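Local coordinates for hypothetical protein Cgl3021 (Corynebacterium glutamicum, PDB 2NSF) that probably catalyses the mycothiol-dependent, zinc-assisted isomerisation of maleylpyruvate to fumarylpyruvate, at residues L69-A74 against D115-L120; V73-I78 against I106-T111. One frame throughout, in Å; residues are numbered along the deposited sequence.

Both contacts start from the first half of helix 66-89, where they share Val73 and Ala74. Following the chain from the N terminus, contact 2 closes first, when residues 106-111, from the last part of helix 99-109 onward, return to 73-78 after 27 intervening residues. Contact 1 closes next: 115-120, at the start of helix 114-133, comes back to 69-74 and so encloses the shorter loop within its own. Their centres lie about 6 Å apart and they touch directly, with Leu117 CD2 3.2 Å from Gly109 O and Leu120 CD2 4.1 Å from Tyr75 OH. Helix 66-89 is thereby tied to two successive helices, while His72 on the same helix supplies one of the zinc ligands.

Contact 1 of 2, residues L69-A74 against D115-L120; sequences LIAHVA and DALRNL. With ZN (zinc ion), chain E.
On the helix that presents Ile70, Ala71 and Ala74 to Leu117 and Leu120, the flat imidazole of His72 leaves in another direction and binds a zinc ion through NE2, at 2.2 Å. Water 1, itself a zinc ligand, lies at the edge of this ring and in its plane, and the rings of Trp64 and His168 meet the imidazole at steep angles. Glu164 and His168, from helix 156-171, also bind the zinc. Segments 69-74 and 115-120 run nearly parallel, their axes 9.5 Å apart at closest and inclined by 25°, consistent with neighbouring helices of the DinB-like four-helix bundle to which this N-terminal domain probably belongs. No hydrogen bond joins them; the interface is aliphatic. Ala74 CB sits 3.5 Å from Leu120 CG, at the fork of the isobutyl group, with the two methyls of Leu120 somewhat farther off and nearly equidistant from it. Leu120 CG is anti to the backbone N (chi1 169°), which brings this fork over the alanine. One turn earlier, Ile70 meets Leu117 at a slant, CG2 touching CB at 4.1 Å, while Leu117 CD2 extends alongside Ala71 CB at 4.4 Å. Tyr43 and Leu47 also pack on Ile70.

Contact 2 of 2, residues V73-I78 against I106-T111; sequences VAYNAI and IAYGST. With SO4 (sulfate ion), chain C.
Tyr75 carries this contact, its ring passing Ile106 at a slant and its hydroxyl reaching Gly109. Its CG lies anti to the carbonyl carbon (chi1 -66°), a conformation that directs the ring toward helix 99-109. Ile106 CA is 3.9 Å from Tyr75 CE2, and Ile106 CG1 is 4.0 Å from Tyr75 CD2. Farther out, Gly109 CA lies near the plane of the tyrosine ring, at its edge and 3.5 Å from Tyr75 OH; with no side chain, this glycine lets the phenol come up against the backbone. Tyr75 OH also approaches the edge of the exposed Tyr108 ring, near its plane, 4.2 Å from Tyr108 CD2. The contact joins the C-terminal part of helix 99-109 to helix 66-89 of the helical N-terminal domain, close to the metal centre, and Ile106 also touches the zinc ligand His72. Just beyond, Ser110 OG donates to Ala107 O and Thr111 OG1 to Tyr108 O. On 73-78, Asn76 has CG anti to the backbone N, which carries its amide away from Tyr75: ND2 gives a nearly straight hydrogen bond (2.9 Å, 166°) to O4 of a sulfate, probably from the crystallisation liquor, that Tyr96 and Arg102 also bind, while OD1 accepts from Arg161.

Contact 1 of 2, residues L69-A74 against D115-L120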
loop_
_atom_site.group_PDB
_atom_site.type_symbol
_atom_site.label_atom_id
_atom_site.label_comp_id
_atom_site.label_asym_id
_atom_site.label_seq_id
_atom_site.Cartn_x
_atom_site.Cartn_y
_atom_site.Cartn_z
ATOM N N LEU A 69 -5.833 9.050 -8.268
ATOM C CA LEU A 69 -5.504 8.365 -7.020
ATOM C C LEU A 69 -6.749 7.945 -6.252
ATOM O O LEU A 69 -6.851 6.814 -5.771
ATOM C CB LEU A 69 -4.632 9.270 -6.142
ATOM C CG LEU A 69 -4.294 8.741 -4.746
ATOM C CD1 LEU A 69 -3.475 7.461 -4.866
ATOM C CD2 LEU A 69 -3.532 9.797 -3.965
ATOM N N ILE A 70 -7.704 8.858 -6.130
ATOM C CA ILE A 70 -8.939 8.575 -5.415
ATOM C C ILE A 70 -9.698 7.432 -6.082
ATOM O O ILE A 70 -10.243 6.560 -5.402
ATOM C CB ILE A 70 -9.811 9.856 -5.339
ATOM C CG1 ILE A 70 -9.089 10.894 -4.470
ATOM C CG2 ILE A 70 -11.184 9.542 -4.758
ATOM C CD1 ILE A 70 -9.592 12.324 -4.648
ATOM N N ALA A 71 -9.724 7.437 -7.412
ATOM C CA ALA A 71 -10.401 6.383 -8.158
ATOM C C ALA A 71 -9.695 5.060 -7.899
ATOM O O ALA A 71 -10.330 4.054 -7.613
ATOM C CB ALA A 71 -10.389 6.701 -9.650
ATOM N N HIS A 72 -8.373 5.078 -7.992
ATOM C CA HIS A 72 -7.576 3.879 -7.755
ATOM C C HIS A 72 -7.847 3.223 -6.413
ATOM O O HIS A 72 -7.999 2.003 -6.328
ATOM C CB HIS A 72 -6.073 4.190 -7.843
ATOM C CG HIS A 72 -5.188 3.112 -7.322
ATOM N ND1 HIS A 72 -5.415 1.793 -7.574
ATOM C CD2 HIS A 72 -4.060 3.186 -6.585
ATOM C CE1 HIS A 72 -4.467 1.063 -7.007
ATOM N NE2 HIS A 72 -3.629 1.882 -6.399
ATOM N N VAL A 73 -7.899 4.024 -5.351
ATOM C CA VAL A 73 -8.150 3.475 -4.026
ATOM C C VAL A 73 -9.493 2.749 -3.991
ATOM O O VAL A 73 -9.615 1.684 -3.382
ATOM C CB VAL A 73 -8.083 4.590 -2.938
ATOM C CG1 VAL A 73 -8.507 4.040 -1.566
ATOM C CG2 VAL A 73 -6.659 5.120 -2.854
ATOM N N ALA A 74 -10.496 3.300 -4.674
ATOM C CA ALA A 74 -11.811 2.669 -4.706
ATOM C C ALA A 74 -11.765 1.376 -5.518
ATOM O O ALA A 74 -12.307 0.357 -5.098
ATOM C CB ALA A 74 -12.851 3.628 -5.300
ATOM N N ASP A 115 -17.879 14.811 -6.260
ATOM C CA ASP A 115 -18.826 14.157 -5.369
ATOM C C ASP A 115 -19.091 12.706 -5.758
ATOM O O ASP A 115 -19.357 11.869 -4.896
ATOM C CB ASP A 115 -20.139 14.938 -5.303
ATOM C CG ASP A 115 -20.028 16.195 -4.453
ATOM O OD1 ASP A 115 -19.046 16.314 -3.683
ATOM O OD2 ASP A 115 -20.925 17.055 -4.540
ATOM N N ALA A 116 -19.017 12.409 -7.051
ATOM C CA ALA A 116 -19.238 11.043 -7.519
ATOM C C ALA A 116 -18.092 10.166 -7.021
ATOM O O ALA A 116 -18.298 9.014 -6.639
ATOM C CB ALA A 116 -19.300 11.009 -9.036
ATOM N N LEU A 117 -16.885 10.721 -7.026
ATOM C CA LEU A 117 -15.714 9.984 -6.566
ATOM C C LEU A 117 -15.747 9.788 -5.055
ATOM O O LEU A 117 -15.329 8.749 -4.551
ATOM C CB LEU A 117 -14.426 10.702 -6.982
ATOM C CG LEU A 117 -14.066 10.641 -8.471
ATOM C CD1 LEU A 117 -12.772 11.391 -8.736
ATOM C CD2 LEU A 117 -13.920 9.183 -8.894
ATOM N N ARG A 118 -16.236 10.784 -4.323
ATOM C CA ARG A 118 -16.318 10.646 -2.873
ATOM C C ARG A 118 -17.325 9.550 -2.551
ATOM O O ARG A 118 -17.137 8.779 -1.614
ATOM C CB ARG A 118 -16.752 11.963 -2.211
ATOM C CG ARG A 118 -15.733 13.099 -2.296
ATOM C CD ARG A 118 -16.275 14.356 -1.619
ATOM N NE ARG A 118 -15.415 15.520 -1.806
ATOM C CZ ARG A 118 -14.306 15.764 -1.111
ATOM N NH1 ARG A 118 -13.907 14.923 -0.164
ATOM N NH2 ARG A 118 -13.594 16.851 -1.372
ATOM N N ASN A 119 -18.398 9.469 -3.334
ATOM C CA ASN A 119 -19.415 8.456 -3.094
ATOM C C ASN A 119 -18.888 7.062 -3.421
ATOM O O ASN A 119 -19.184 6.103 -2.709
ATOM C CB ASN A 119 -20.685 8.761 -3.902
ATOM C CG ASN A 119 -21.406 10.003 -3.401
ATOM O OD1 ASN A 119 -21.474 10.245 -2.193
ATOM N ND2 ASN A 119 -21.955 10.788 -4.323
ATOM N N LEU A 120 -18.106 6.961 -4.491
ATOM C CA LEU A 120 -17.519 5.687 -4.904
ATOM C C LEU A 120 -16.556 5.204 -3.818
ATOM O O LEU A 120 -16.549 4.027 -3.447
ATOM C CB LEU A 120 -16.769 5.868 -6.228
ATOM C CG LEU A 120 -15.868 4.724 -6.710
ATOM C CD1 LEU A 120 -16.653 3.425 -6.764
ATOM C CD2 LEU A 120 -15.292 5.067 -8.079
HETATM ZN ZN ZN E . -2.023 1.769 -4.883
HETATM O O HOH W 1 -1.499 -0.226 -5.611
HETATM O O HOH W 2 0.132 1.438 -3.803
#

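Contact 2 of 2, residues V73-I78 against I106-T111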
loop_
_atom_site.group_PDB
_atom_site.type_symbol
_atom_site.label_atom_id
_atom_site.label_comp_id
_atom_site.label_asym_id
_atom_site.label_seq_id
_atom_site.Cartn_x
_atom_site.Cartn_y
_atom_site.Cartn_z
ATOM N N VAL A 73 -7.899 4.024 -5.351
ATOM C CA VAL A 73 -8.150 3.475 -4.026
ATOM C C VAL A 73 -9.493 2.749 -3.991
ATOM O O VAL A 73 -9.615 1.684 -3.382
ATOM C CB VAL A 73 -8.083 4.590 -2.938
ATOM C CG1 VAL A 73 -8.507 4.040 -1.566
ATOM C CG2 VAL A 73 -6.659 5.120 -2.854
ATOM N N ALA A 74 -10.496 3.300 -4.674
ATOM C CA ALA A 74 -11.811 2.669 -4.706
ATOM C C ALA A 74 -11.765 1.376 -5.518
ATOM O O ALA A 74 -12.307 0.357 -5.098
ATOM C CB ALA A 74 -12.851 3.628 -5.300
ATOM N N TYR A 75 -11.121 1.418 -6.682
ATOM C CA TYR A 75 -11.047 0.218 -7.512
ATOM C C TYR A 75 -10.241 -0.881 -6.823
ATOM O O TYR A 75 -10.454 -2.070 -7.070
ATOM C CB TYR A 75 -10.475 0.559 -8.895
ATOM C CG TYR A 75 -11.396 1.465 -9.691
ATOM C CD1 TYR A 75 -12.748 1.155 -9.833
ATOM C CD2 TYR A 75 -10.924 2.641 -10.276
ATOM C CE1 TYR A 75 -13.617 1.991 -10.535
ATOM C CE2 TYR A 75 -11.790 3.492 -10.986
ATOM C CZ TYR A 75 -13.133 3.155 -11.105
ATOM O OH TYR A 75 -13.999 3.978 -11.790
ATOM N N ASN A 76 -9.316 -0.488 -5.954
ATOM C CA ASN A 76 -8.536 -1.475 -5.220
ATOM C C ASN A 76 -9.457 -2.155 -4.208
ATOM O O ASN A 76 -9.397 -3.366 -4.032
ATOM C CB ASN A 76 -7.340 -0.809 -4.520
ATOM C CG ASN A 76 -6.677 -1.717 -3.501
ATOM O OD1 ASN A 76 -7.038 -1.706 -2.326
ATOM N ND2 ASN A 76 -5.713 -2.520 -3.950
ATOM N N ALA A 77 -10.323 -1.385 -3.549
ATOM C CA ALA A 77 -11.248 -1.971 -2.583
ATOM C C ALA A 77 -12.117 -3.001 -3.299
ATOM O O ALA A 77 -12.357 -4.092 -2.789
ATOM C CB ALA A 77 -12.126 -0.888 -1.954
ATOM N N ILE A 78 -12.588 -2.637 -4.487
ATOM C CA ILE A 78 -13.421 -3.530 -5.284
ATOM C C ILE A 78 -12.640 -4.791 -5.669
ATOM O O ILE A 78 -13.171 -5.900 -5.615
ATOM C CB ILE A 78 -13.918 -2.808 -6.556
ATOM C CG1 ILE A 78 -14.940 -1.735 -6.165
ATOM C CG2 ILE A 78 -14.522 -3.813 -7.537
ATOM C CD1 ILE A 78 -15.312 -0.780 -7.295
ATOM N N ILE A 106 -9.416 3.132 -14.117
ATOM C CA ILE A 106 -8.838 4.250 -13.373
ATOM C C ILE A 106 -8.951 5.499 -14.248
ATOM O O ILE A 106 -9.236 6.592 -13.756
ATOM C CB ILE A 106 -7.352 4.003 -13.013
ATOM C CG1 ILE A 106 -7.263 2.978 -11.882
ATOM C CG2 ILE A 106 -6.690 5.309 -12.593
ATOM C CD1 ILE A 106 -5.849 2.573 -11.516
ATOM N N ALA A 107 -8.733 5.330 -15.548
ATOM C CA ALA A 107 -8.832 6.444 -16.486
ATOM C C ALA A 107 -10.254 7.006 -16.472
ATOM O O ALA A 107 -10.456 8.226 -16.451
ATOM C CB ALA A 107 -8.463 5.985 -17.893
ATOM N N TYR A 108 -11.238 6.111 -16.488
ATOM C CA TYR A 108 -12.640 6.511 -16.474
ATOM C C TYR A 108 -12.984 7.219 -15.165
ATOM O O TYR A 108 -13.518 8.331 -15.165
ATOM C CB TYR A 108 -13.540 5.287 -16.639
ATOM C CG TYR A 108 -15.013 5.611 -16.536
ATOM C CD1 TYR A 108 -15.681 6.259 -17.575
ATOM C CD2 TYR A 108 -15.737 5.289 -15.386
ATOM C CE1 TYR A 108 -17.038 6.579 -17.471
ATOM C CE2 TYR A 108 -17.092 5.604 -15.270
ATOM C CZ TYR A 108 -17.733 6.248 -16.318
ATOM O OH TYR A 108 -19.076 6.555 -16.220
ATOM N N GLY A 109 -12.666 6.570 -14.050
ATOM C CA GLY A 109 -12.951 7.151 -12.751
ATOM C C GLY A 109 -12.368 8.540 -12.569
ATOM O O GLY A 109 -12.995 9.400 -11.951
ATOM N N SER A 110 -11.178 8.772 -13.115
ATOM C CA SER A 110 -10.525 10.072 -12.976
ATOM C C SER A 110 -11.294 11.216 -13.633
ATOM O O SER A 110 -11.043 12.382 -13.335
ATOM C CB SER A 110 -9.103 10.020 -13.546
ATOM O OG SER A 110 -9.097 10.037 -14.963
ATOM N N THR A 111 -12.231 10.890 -14.520
ATOM C CA THR A 111 -13.007 11.925 -15.200
ATOM C C THR A 111 -14.276 12.297 -14.451
ATOM O O THR A 111 -14.874 13.340 -14.720
ATOM C CB THR A 111 -13.437 11.485 -16.619
ATOM O OG1 THR A 111 -14.428 10.458 -16.519
ATOM C CG2 THR A 111 -12.242 10.965 -17.404
HETATM S S SO4 C . -3.344 -2.885 -7.229
HETATM O O1 SO4 C . -2.823 -1.527 -7.462
HETATM O O2 SO4 C . -3.371 -3.607 -8.515
HETATM O O3 SO4 C . -2.461 -3.609 -6.288
HETATM O O4 SO4 C . -4.697 -2.808 -6.659
#